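Local coordinates for DPS family dna-binding stress response protein (Thermosynechococcus elongatus, PDB 2C41), which probably oxidises and stores iron and binds DNA under stress, as a Dps-family protein of ferritin-like fold that assembles into a twelve-subunit shell, at residues L27-K30 / K31-W34; R42-H45 / L46-E50; E107-I110 / T111-Q115; H114-A117 / E118-T121. One frame throughout, in Å; residues are numbered along the deposited sequence.

How the interactions relate
All four contacts are turns of helix within one ferritin-like subunit, but they lie in different surroundings. Interactions 1 and 2 are largely buried and touch each other: helix 6-35 meets helix 41-68 through a salt bridge from K30 to E49 and a probable hydrogen bond from H33 to H45. Aromatic faces and leucine methyls dominate there, and charged ends reach other subunits. Interactions 3 and 4 lie across the chain's centre, are partly buried, and follow one another along helix 95-122, sharing H114 and Q115. Their chemistry differs: aliphatic packing and carboxylates paired with R17 inward, a histidine bonded to a carbonyl, and water, threonine and glutamate outward.

Interaction 1: L27-K30 / K31-W34; sequences LNYK and KYHW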
loop_
_atom_site.group_PDB
_atom_site.type_symbol
_atom_site.label_atom_id
_atom_site.label_comp_id
_atom_site.label_asym_id
_atom_site.label_seq_id
_atom_site.Cartn_x
_atom_site.Cartn_y
_atom_site.Cartn_z
ATOM N N LEU C 27 -13.479 -23.427 14.856
ATOM C CA LEU C 27 -12.663 -24.063 15.886
ATOM C C LEU C 27 -12.165 -25.444 15.443
ATOM O O LEU C 27 -11.027 -25.813 15.744
ATOM C CB LEU C 27 -13.406 -24.124 17.221
ATOM C CG LEU C 27 -13.693 -22.767 17.884
ATOM C CD1 LEU C 27 -14.608 -22.956 19.081
ATOM C CD2 LEU C 27 -12.399 -22.046 18.278
ATOM N N ASN C 28 -13.004 -26.183 14.712
ATOM C CA ASN C 28 -12.550 -27.425 14.066
ATOM C C ASN C 28 -11.369 -27.174 13.131
ATOM O O ASN C 28 -10.383 -27.900 13.168
ATOM C CB ASN C 28 -13.675 -28.091 13.268
ATOM C CG ASN C 28 -14.685 -28.808 14.140
ATOM O OD1 ASN C 28 -15.692 -29.324 13.633
ATOM N ND2 ASN C 28 -14.431 -28.864 15.432
ATOM N N TYR C 29 -11.483 -26.155 12.279
ATOM C CA TYR C 29 -10.386 -25.797 11.364
ATOM C C TYR C 29 -9.085 -25.490 12.092
ATOM O O TYR C 29 -8.004 -25.861 11.626
ATOM C CB TYR C 29 -10.773 -24.654 10.429
ATOM C CG TYR C 29 -11.284 -25.121 9.077
ATOM C CD1 TYR C 29 -10.491 -25.938 8.261
ATOM C CD2 TYR C 29 -12.543 -24.742 8.609
ATOM C CE1 TYR C 29 -10.935 -26.368 7.011
ATOM C CE2 TYR C 29 -13.004 -25.164 7.352
ATOM C CZ TYR C 29 -12.195 -25.974 6.567
ATOM O OH TYR C 29 -12.625 -26.398 5.335
ATOM N N LYS C 30 -9.192 -24.822 13.241
ATOM C CA LYS C 30 -8.015 -24.530 14.045
ATOM C C LYS C 30 -7.380 -25.823 14.564
ATOM O O LYS C 30 -6.155 -25.968 14.530
ATOM C CB LYS C 30 -8.336 -23.553 15.182
ATOM C CG LYS C 30 -8.595 -22.109 14.716
ATOM C CD LYS C 30 -7.527 -21.576 13.740
ATOM C CE LYS C 30 -6.157 -21.426 14.410
ATOM N NZ LYS C 30 -5.290 -20.408 13.743
ATOM N N LYS C 31 -8.209 -26.767 15.014
ATOM C CA LYS C 31 -7.690 -28.079 15.402
ATOM C C LYS C 31 -6.892 -28.708 14.260
ATOM O O LYS C 31 -5.756 -29.146 14.464
ATOM C CB LYS C 31 -8.809 -29.012 15.865
ATOM C CG LYS C 31 -8.372 -30.459 16.015
ATOM C CD LYS C 31 -9.481 -31.286 16.621
ATOM C CE LYS C 31 -9.046 -32.744 16.805
ATOM N NZ LYS C 31 -10.216 -33.567 17.227
ATOM N N TYR C 32 -7.466 -28.731 13.056
ATOM C CA TYR C 32 -6.785 -29.334 11.914
ATOM C C TYR C 32 -5.475 -28.594 11.606
ATOM O O TYR C 32 -4.439 -29.219 11.407
ATOM C CB TYR C 32 -7.690 -29.400 10.675
ATOM C CG TYR C 32 -9.100 -29.909 10.934
ATOM C CD1 TYR C 32 -9.356 -30.903 11.894
ATOM C CD2 TYR C 32 -10.174 -29.420 10.192
ATOM C CE1 TYR C 32 -10.667 -31.374 12.123
ATOM C CE2 TYR C 32 -11.474 -29.878 10.408
ATOM C CZ TYR C 32 -11.713 -30.849 11.370
ATOM O OH TYR C 32 -12.999 -31.281 11.571
ATOM N N HIS C 33 -5.541 -27.270 11.579
ATOM C CA HIS C 33 -4.368 -26.412 11.398
ATOM C C HIS C 33 -3.259 -26.795 12.388
ATOM O O HIS C 33 -2.112 -26.995 11.992
ATOM C CB HIS C 33 -4.807 -24.951 11.586
ATOM C CG HIS C 33 -3.708 -23.942 11.503
ATOM N ND1 HIS C 33 -3.019 -23.677 10.338
ATOM C CD2 HIS C 33 -3.231 -23.076 12.428
ATOM C CE1 HIS C 33 -2.147 -22.710 10.558
ATOM N NE2 HIS C 33 -2.256 -22.329 11.819
ATOM N N TRP C 34 -3.610 -26.928 13.668
ATOM C CA TRP C 34 -2.607 -27.192 14.693
ATOM C C TRP C 34 -2.077 -28.623 14.688
ATOM O O TRP C 34 -0.890 -28.851 14.946
ATOM C CB TRP C 34 -3.164 -26.875 16.081
ATOM C CG TRP C 34 -3.519 -25.426 16.276
ATOM C CD1 TRP C 34 -2.855 -24.337 15.773
ATOM C CD2 TRP C 34 -4.598 -24.911 17.056
ATOM N NE1 TRP C 34 -3.471 -23.183 16.179
ATOM C CE2 TRP C 34 -4.542 -23.502 16.970
ATOM C CE3 TRP C 34 -5.612 -25.504 17.824
ATOM C CZ2 TRP C 34 -5.464 -22.669 17.619
ATOM C CZ3 TRP C 34 -6.538 -24.672 18.464
ATOM C CH2 TRP C 34 -6.445 -23.272 18.365
#
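K30 and W34 are brought together by first torsions that set each CG beside its own backbone N, chi1 -72° in K30 and -63° in W34, while two further bends, at chi2 and chi3, fold the lysine chain across the indole. K30 CB then sits over the six-membered ring of W34, 3.8 Å from its centroid, a CH-pi contact close to the ring normal. Further out, K30 CE reaches W34 CZ2 at 3.5 Å. The carbonyl oxygen K30 O rests over the same indole face, nearer its rim, and also accepts the backbone bond from W34 N at 2.9 Å.

Two residues earlier the pattern recurs with a tyrosine. N28 O takes the hydrogen bond from Y32 N at 3.0 Å. The same oxygen stands 3.2 Å above the middle of the Y32 ring. On that ring Y32 CD2 also meets Y29 CD1, at 4.0 Å. K30 NZ passes 3.6 Å from H33 CD2 on its way to a salt bridge with E49.

Several neighbours pack against this part of helix 6-35. Y29 and H33 lie on F48 of helix 41-68, and Y32 lies against M98 and A102 of helix 95-122, its hydroxyl bonded to E101. A second subunit also packs here, its D60 binding both K30 NZ and W34 NE1.

Interaction 2: R42-H45 / L46-E50; sequences RDLH and LLFEE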
loop_
_atom_site.group_PDB
_atom_site.type_symbol
_atom_site.label_atom_id
_atom_site.label_comp_id
_atom_site.label_asym_id
_atom_site.label_seq_id
_atom_site.Cartn_x
_atom_site.Cartn_y
_atom_site.Cartn_z
ATOM N N ARG C 42 3.170 -28.283 5.491
ATOM C CA ARG C 42 3.055 -26.848 5.214
ATOM C C ARG C 42 1.800 -26.578 4.381
ATOM O O ARG C 42 1.008 -25.689 4.723
ATOM C CB ARG C 42 4.316 -26.280 4.538
ATOM C CG ARG C 42 4.218 -24.787 4.217
ATOM C CD ARG C 42 5.428 -24.268 3.437
ATOM N NE ARG C 42 5.197 -22.918 2.892
ATOM C CZ ARG C 42 4.441 -22.631 1.825
ATOM N NH1 ARG C 42 3.800 -23.584 1.155
ATOM N NH2 ARG C 42 4.317 -21.371 1.426
ATOM N N ASP C 43 1.619 -27.367 3.321
ATOM C CA ASP C 43 0.478 -27.219 2.406
ATOM C C ASP C 43 -0.850 -27.291 3.168
ATOM O O ASP C 43 -1.710 -26.429 3.003
ATOM C CB ASP C 43 0.513 -28.290 1.303
ATOM C CG ASP C 43 -0.287 -27.891 0.051
ATOM O OD1 ASP C 43 -0.333 -26.684 -0.289
ATOM O OD2 ASP C 43 -0.844 -28.793 -0.624
ATOM N N LEU C 44 -1.007 -28.315 4.004
ATOM C CA LEU C 44 -2.256 -28.483 4.749
ATOM C C LEU C 44 -2.419 -27.518 5.923
ATOM O O LEU C 44 -3.521 -27.033 6.182
ATOM C CB LEU C 44 -2.444 -29.935 5.187
ATOM C CG LEU C 44 -2.963 -30.813 4.027
ATOM C CD1 LEU C 44 -2.942 -32.260 4.385
ATOM C CD2 LEU C 44 -4.379 -30.415 3.589
ATOM N N HIS C 45 -1.321 -27.230 6.617
ATOM C CA HIS C 45 -1.311 -26.200 7.666
ATOM C C HIS C 45 -1.910 -24.905 7.091
ATOM O O HIS C 45 -2.797 -24.274 7.697
ATOM C CB HIS C 45 0.139 -26.004 8.134
ATOM C CG HIS C 45 0.299 -25.123 9.332
ATOM N ND1 HIS C 45 -0.231 -25.434 10.567
ATOM C CD2 HIS C 45 0.989 -23.969 9.498
ATOM C CE1 HIS C 45 0.110 -24.501 11.436
ATOM N NE2 HIS C 45 0.853 -23.604 10.814
ATOM N N LEU C 46 -1.458 -24.539 5.893
ATOM C CA LEU C 46 -1.970 -23.347 5.205
ATOM C C LEU C 46 -3.424 -23.504 4.763
ATOM O O LEU C 46 -4.227 -22.592 4.969
ATOM C CB LEU C 46 -1.099 -22.999 3.996
ATOM C CG LEU C 46 0.251 -22.413 4.395
ATOM C CD1 LEU C 46 1.208 -22.320 3.206
ATOM C CD2 LEU C 46 0.028 -21.044 5.051
ATOM N N LEU C 47 -3.753 -24.646 4.153
ATOM C CA LEU C 47 -5.127 -24.897 3.718
ATOM C C LEU C 47 -6.118 -24.703 4.855
ATOM O O LEU C 47 -7.120 -23.997 4.707
ATOM C CB LEU C 47 -5.285 -26.303 3.127
ATOM C CG LEU C 47 -6.725 -26.641 2.720
ATOM C CD1 LEU C 47 -7.088 -26.031 1.367
ATOM C CD2 LEU C 47 -6.902 -28.151 2.709
ATOM N N PHE C 48 -5.830 -25.322 5.997
ATOM C CA PHE C 48 -6.734 -25.260 7.138
ATOM C C PHE C 48 -6.869 -23.841 7.685
ATOM O O PHE C 48 -7.953 -23.438 8.084
ATOM C CB PHE C 48 -6.302 -26.249 8.222
ATOM C CG PHE C 48 -6.416 -27.700 7.797
ATOM C CD1 PHE C 48 -5.378 -28.598 8.035
ATOM C CD2 PHE C 48 -7.579 -28.161 7.171
ATOM C CE1 PHE C 48 -5.487 -29.941 7.642
ATOM C CE2 PHE C 48 -7.708 -29.501 6.777
ATOM C CZ PHE C 48 -6.664 -30.391 7.008
ATOM N N GLU C 49 -5.779 -23.086 7.668
ATOM C CA GLU C 49 -5.828 -21.691 8.098
ATOM C C GLU C 49 -6.637 -20.841 7.118
ATOM O O GLU C 49 -7.444 -20.011 7.526
ATOM C CB GLU C 49 -4.412 -21.132 8.290
ATOM C CG GLU C 49 -4.394 -19.723 8.880
ATOM C CD GLU C 49 -4.752 -19.651 10.371
ATOM O OE1 GLU C 49 -5.186 -20.652 10.988
ATOM O OE2 GLU C 49 -4.603 -18.555 10.938
ATOM N N GLU C 50 -6.432 -21.074 5.820
ATOM C CA GLU C 50 -7.094 -20.284 4.788
ATOM C C GLU C 50 -8.600 -20.503 4.802
ATOM O O GLU C 50 -9.377 -19.542 4.856
ATOM C CB GLU C 50 -6.505 -20.609 3.417
ATOM C CG GLU C 50 -5.106 -20.056 3.238
ATOM C CD GLU C 50 -4.351 -20.701 2.094
ATOM O OE1 GLU C 50 -4.759 -21.787 1.616
ATOM O OE2 GLU C 50 -3.325 -20.127 1.694
#
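L44 and F48 face the interior of the ferritin-like four-helix bundle from the first turns of helix 41-68, while R42 and L46, on roughly the opposite side of the helix, face neighbouring subunits. On the bundle side the phenyl ring crosses L44 obliquely, F48 CE1 lying 3.9 Å from L44 CB. Its CG beside the backbone N, chi1 -66°, the ring leans back along the helix, and F48 CD1 comes to 3.1 Å from L44 O, the same oxygen that accepts a nearly straight bond from F48 N at 2.9 Å. L44 and L47 run side by side, their CD2 methyls 3.5 Å apart, and both pack on F149 of helix 126-149. Beyond them the F48 ring reaches Y29 and H33 of helix 6-35 and I99 of helix 95-122. Were F48 cut back to an alanine, L44 would probably lose its aromatic neighbour and a gap is likely to open between these three helices of the bundle.

The outer side is charged at R42, D43 and E50. R42 binds D43 and E50 of one adjoining subunit, while D43 and E50 themselves receive the R42 of another, a cyclic pattern consistent with a three-fold junction of the shell. H45 makes ring contacts instead, stacking on H33 and meeting W144 and F145 of an adjoining subunit. Within the helix R42 is extended as far as NE, and the turn at chi4 (-76°) offers a face of the guanidinium to L46: the methyl L46 CD1 lies over that face, near its centre and 3.5 Å from R42 CZ.

Interaction 3: E107-I110 / T111-Q115; sequences ELII and TEMHQ
I110 and H114 are joined twice, for I110 O accepts two hydrogen bonds from H114. H114 N reaches it at 3.1 Å as the ordinary helix bond, and H114 ND1 at 2.8 Å from the opposite face of the carbonyl plane. The side-chain bond is nearly straight, 170° at the hydrogen, and the oxygen lies in the plane of the imidazole, although the donor sits well above the carbonyl plane and so misses the lone pairs. With H114 CG beside the backbone N (chi1 -78°), the ring runs back alongside I110, H114 CE1 touching I110 CG2 at 3.7 Å; both residues are partly exposed. With a leucine in place of H114, which has no N-H to offer from its side chain, I110 O would probably be left with the backbone donor alone of the two, and the side chain is likely to turn more freely.

On the buried face, M113 extends beside I109 and its CE methyl meets I109 CG2 at 3.8 Å. This face belongs to helix 95-122 of the ferritin-like bundle: I109 lies on H139 of helix 126-149, M113 on E18 of helix 6-35. At its margin L108 CD2 presses on the carboxylate of E112, 3.4 Å from E112 CD, while the oxygens of that group bind R17 and T85.

The outward side is looser. T111 is exposed, and here a water molecule bridges the helix turn, donating to E107 O at 2.8 Å and lying 3.0 Å from T111 OG1 in a second hydrogen bond. E107 turns its own carboxylate away to R143.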
loop_
_atom_site.group_PDB
_atom_site.type_symbol
_atom_site.label_atom_id
_atom_site.label_comp_id
_atom_site.label_asym_id
_atom_site.label_seq_id
_atom_site.Cartn_x
_atom_site.Cartn_y
_atom_site.Cartn_z
ATOM N N GLU C 107 -20.814 -30.348 4.149
ATOM C CA GLU C 107 -21.997 -30.840 3.451
ATOM C C GLU C 107 -23.268 -30.584 4.260
ATOM O O GLU C 107 -24.304 -30.208 3.702
ATOM C CB GLU C 107 -21.817 -32.317 3.097
ATOM C CG GLU C 107 -20.849 -32.469 1.929
ATOM C CD GLU C 107 -20.605 -33.890 1.509
ATOM O OE1 GLU C 107 -20.979 -34.822 2.262
ATOM O OE2 GLU C 107 -20.011 -34.065 0.422
ATOM N N LEU C 108 -23.184 -30.766 5.576
ATOM C CA LEU C 108 -24.313 -30.441 6.453
ATOM C C LEU C 108 -24.645 -28.951 6.340
ATOM O O LEU C 108 -25.816 -28.584 6.174
ATOM C CB LEU C 108 -24.042 -30.836 7.917
ATOM C CG LEU C 108 -25.111 -30.501 8.973
ATOM C CD1 LEU C 108 -25.026 -31.433 10.162
ATOM C CD2 LEU C 108 -25.011 -29.055 9.454
ATOM N N ILE C 109 -23.626 -28.101 6.435
ATOM C CA ILE C 109 -23.834 -26.651 6.344
ATOM C C ILE C 109 -24.410 -26.234 4.987
ATOM O O ILE C 109 -25.328 -25.411 4.934
ATOM C CB ILE C 109 -22.549 -25.868 6.654
ATOM C CG1 ILE C 109 -22.182 -26.053 8.137
ATOM C CG2 ILE C 109 -22.732 -24.373 6.326
ATOM C CD1 ILE C 109 -20.801 -25.517 8.510
ATOM N N ILE C 110 -23.888 -26.812 3.905
ATOM C CA ILE C 110 -24.390 -26.530 2.552
ATOM C C ILE C 110 -25.879 -26.886 2.447
ATOM O O ILE C 110 -26.685 -26.099 1.957
ATOM C CB ILE C 110 -23.580 -27.274 1.460
ATOM C CG1 ILE C 110 -22.164 -26.671 1.354
ATOM C CG2 ILE C 110 -24.309 -27.226 0.099
ATOM C CD1 ILE C 110 -21.158 -27.572 0.638
ATOM N N THR C 111 -26.241 -28.066 2.934
ATOM C CA THR C 111 -27.645 -28.470 2.943
ATOM C C THR C 111 -28.485 -27.480 3.754
ATOM O O THR C 111 -29.521 -27.008 3.276
ATOM C CB THR C 111 -27.827 -29.903 3.466
ATOM O OG1 THR C 111 -27.241 -30.807 2.522
ATOM C CG2 THR C 111 -29.319 -30.255 3.644
ATOM N N GLU C 112 -28.026 -27.167 4.960
ATOM C CA GLU C 112 -28.737 -26.233 5.830
ATOM C C GLU C 112 -28.871 -24.835 5.233
ATOM O O GLU C 112 -29.931 -24.220 5.348
ATOM C CB GLU C 112 -28.091 -26.162 7.212
ATOM C CG GLU C 112 -28.314 -27.432 8.041
ATOM C CD GLU C 112 -27.946 -27.273 9.499
ATOM O OE1 GLU C 112 -28.223 -28.210 10.280
ATOM O OE2 GLU C 112 -27.379 -26.225 9.881
ATOM N N MET C 113 -27.812 -24.331 4.600
ATOM C CA MET C 113 -27.882 -23.004 3.990
ATOM C C MET C 113 -28.882 -22.938 2.839
ATOM O O MET C 113 -29.557 -21.925 2.664
ATOM C CB MET C 113 -26.503 -22.517 3.554
ATOM C CG MET C 113 -25.643 -22.040 4.731
ATOM S SD MET C 113 -24.200 -21.130 4.150
ATOM C CE MET C 113 -23.462 -20.688 5.734
ATOM N N HIS C 114 -28.996 -24.017 2.067
ATOM C CA HIS C 114 -30.014 -24.061 1.012
ATOM C C HIS C 114 -31.417 -24.054 1.634
ATOM O O HIS C 114 -32.301 -23.322 1.186
ATOM C CB HIS C 114 -29.816 -25.271 0.097
ATOM C CG HIS C 114 -28.720 -25.095 -0.911
ATOM N ND1 HIS C 114 -27.389 -25.281 -0.606
ATOM C CD2 HIS C 114 -28.763 -24.761 -2.224
ATOM C CE1 HIS C 114 -26.657 -25.060 -1.687
ATOM N NE2 HIS C 114 -27.467 -24.734 -2.681
ATOM N N GLN C 115 -31.608 -24.860 2.671
ATOM C CA GLN C 115 -32.890 -24.902 3.388
ATOM C C GLN C 115 -33.219 -23.547 4.018
ATOM O O GLN C 115 -34.354 -23.056 3.913
ATOM C CB GLN C 115 -32.879 -26.006 4.449
ATOM C CG GLN C 115 -32.843 -27.402 3.844
ATOM C CD GLN C 115 -32.692 -28.522 4.859
ATOM O OE1 GLN C 115 -33.131 -29.646 4.601
ATOM N NE2 GLN C 115 -32.052 -28.243 5.997
HETATM O O HOH W 1 -24.608 -30.998 1.033
#

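Interaction 4: H114-A117 / E118-T121; sequences HQDA and EIAT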
loop_
_atom_site.group_PDB
_atom_site.type_symbol
_atom_site.label_atom_id
_atom_site.label_comp_id
_atom_site.label_asym_id
_atom_site.label_seq_id
_atom_site.Cartn_x
_atom_site.Cartn_y
_atom_site.Cartn_z
ATOM N N HIS C 114 -28.996 -24.017 2.067
ATOM C CA HIS C 114 -30.014 -24.061 1.012
ATOM C C HIS C 114 -31.417 -24.054 1.634
ATOM O O HIS C 114 -32.301 -23.322 1.186
ATOM C CB HIS C 114 -29.816 -25.271 0.097
ATOM C CG HIS C 114 -28.720 -25.095 -0.911
ATOM N ND1 HIS C 114 -27.389 -25.281 -0.606
ATOM C CD2 HIS C 114 -28.763 -24.761 -2.224
ATOM C CE1 HIS C 114 -26.657 -25.060 -1.687
ATOM N NE2 HIS C 114 -27.467 -24.734 -2.681
ATOM N N GLN C 115 -31.608 -24.860 2.671
ATOM C CA GLN C 115 -32.890 -24.902 3.388
ATOM C C GLN C 115 -33.219 -23.547 4.018
ATOM O O GLN C 115 -34.354 -23.056 3.913
ATOM C CB GLN C 115 -32.879 -26.006 4.449
ATOM C CG GLN C 115 -32.843 -27.402 3.844
ATOM C CD GLN C 115 -32.692 -28.522 4.859
ATOM O OE1 GLN C 115 -33.131 -29.646 4.601
ATOM N NE2 GLN C 115 -32.052 -28.243 5.997
ATOM N N ASP C 116 -32.217 -22.942 4.647
ATOM C CA ASP C 116 -32.394 -21.673 5.345
ATOM C C ASP C 116 -32.601 -20.492 4.393
ATOM O O ASP C 116 -33.347 -19.558 4.712
ATOM C CB ASP C 116 -31.221 -21.423 6.287
ATOM C CG ASP C 116 -31.140 -22.452 7.403
ATOM O OD1 ASP C 116 -30.057 -22.575 8.002
ATOM O OD2 ASP C 116 -32.152 -23.137 7.691
ATOM N N ALA C 117 -31.968 -20.544 3.221
ATOM C CA ALA C 117 -32.220 -19.543 2.182
ATOM C C ALA C 117 -33.681 -19.611 1.730
ATOM O O ALA C 117 -34.315 -18.580 1.509
ATOM C CB ALA C 117 -31.274 -19.730 0.994
ATOM N N GLU C 118 -34.213 -20.829 1.612
ATOM C CA GLU C 118 -35.603 -21.009 1.201
ATOM C C GLU C 118 -36.553 -20.432 2.250
ATOM O O GLU C 118 -37.526 -19.771 1.892
ATOM C CB GLU C 118 -35.941 -22.483 0.901
ATOM C CG GLU C 118 -37.213 -22.621 0.042
ATOM C CD GLU C 118 -37.628 -24.057 -0.264
ATOM O OE1 GLU C 118 -38.784 -24.246 -0.720
ATOM O OE2 GLU C 118 -36.823 -24.995 -0.064
ATOM N N ILE C 119 -36.254 -20.680 3.527
ATOM C CA ILE C 119 -37.042 -20.137 4.635
ATOM C C ILE C 119 -37.027 -18.607 4.601
ATOM O O ILE C 119 -38.076 -17.964 4.683
ATOM C CB ILE C 119 -36.552 -20.652 6.003
ATOM C CG1 ILE C 119 -36.846 -22.156 6.133
ATOM C CG2 ILE C 119 -37.237 -19.876 7.145
ATOM C CD1 ILE C 119 -36.047 -22.863 7.216
ATOM N N ALA C 120 -35.840 -18.025 4.448
ATOM C CA ALA C 120 -35.722 -16.560 4.366
ATOM C C ALA C 120 -36.511 -16.001 3.177
ATOM O O ALA C 120 -37.204 -14.981 3.292
ATOM C CB ALA C 120 -34.258 -16.152 4.285
ATOM N N THR C 121 -36.408 -16.675 2.035
ATOM C CA THR C 121 -37.119 -16.261 0.827
ATOM C C THR C 121 -38.642 -16.269 1.066
ATOM O O THR C 121 -39.345 -15.311 0.701
ATOM C CB THR C 121 -36.702 -17.134 -0.383
ATOM O OG1 THR C 121 -35.339 -16.842 -0.742
ATOM C CG2 THR C 121 -37.615 -16.896 -1.601
#
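A117 O accepts the backbone bond from T121 N at 2.9 Å near the end of helix 95-122, one of the long helices of the ferritin-like bundle. A117 has just a methyl to offer as a side chain, and it is this carbonyl that does the work across the turn. A117 also packs on I126 of another subunit.

E118 stretches away from the helix in an extended chain, CG anti to the backbone N at chi1 -161°. What it leaves against the preceding turn is its base: E118 CB lies 3.5 Å from Q115 O, while E118 N makes a rather long and bent bond to H114 O, 3.2 Å. The carboxylate is carried outward on the exposed side.

D116 looks the other way, into the bundle. Its OD1 forms a salt bridge to R17 of helix 6-35, a partner that probably offsets the nearby carboxylate of E18, and its side chain also touches Y132 of helix 126-149. I119 runs alongside it and packs on V11 and T14 of helix 6-35; together D116 and I119 put this face against helices 6-35 and 126-149. The two side chains meet where the end of the isoleucine passes the acid: I119 CD1 stands 3.9 Å from D116 OD2 and 3.7 Å from Q115 O.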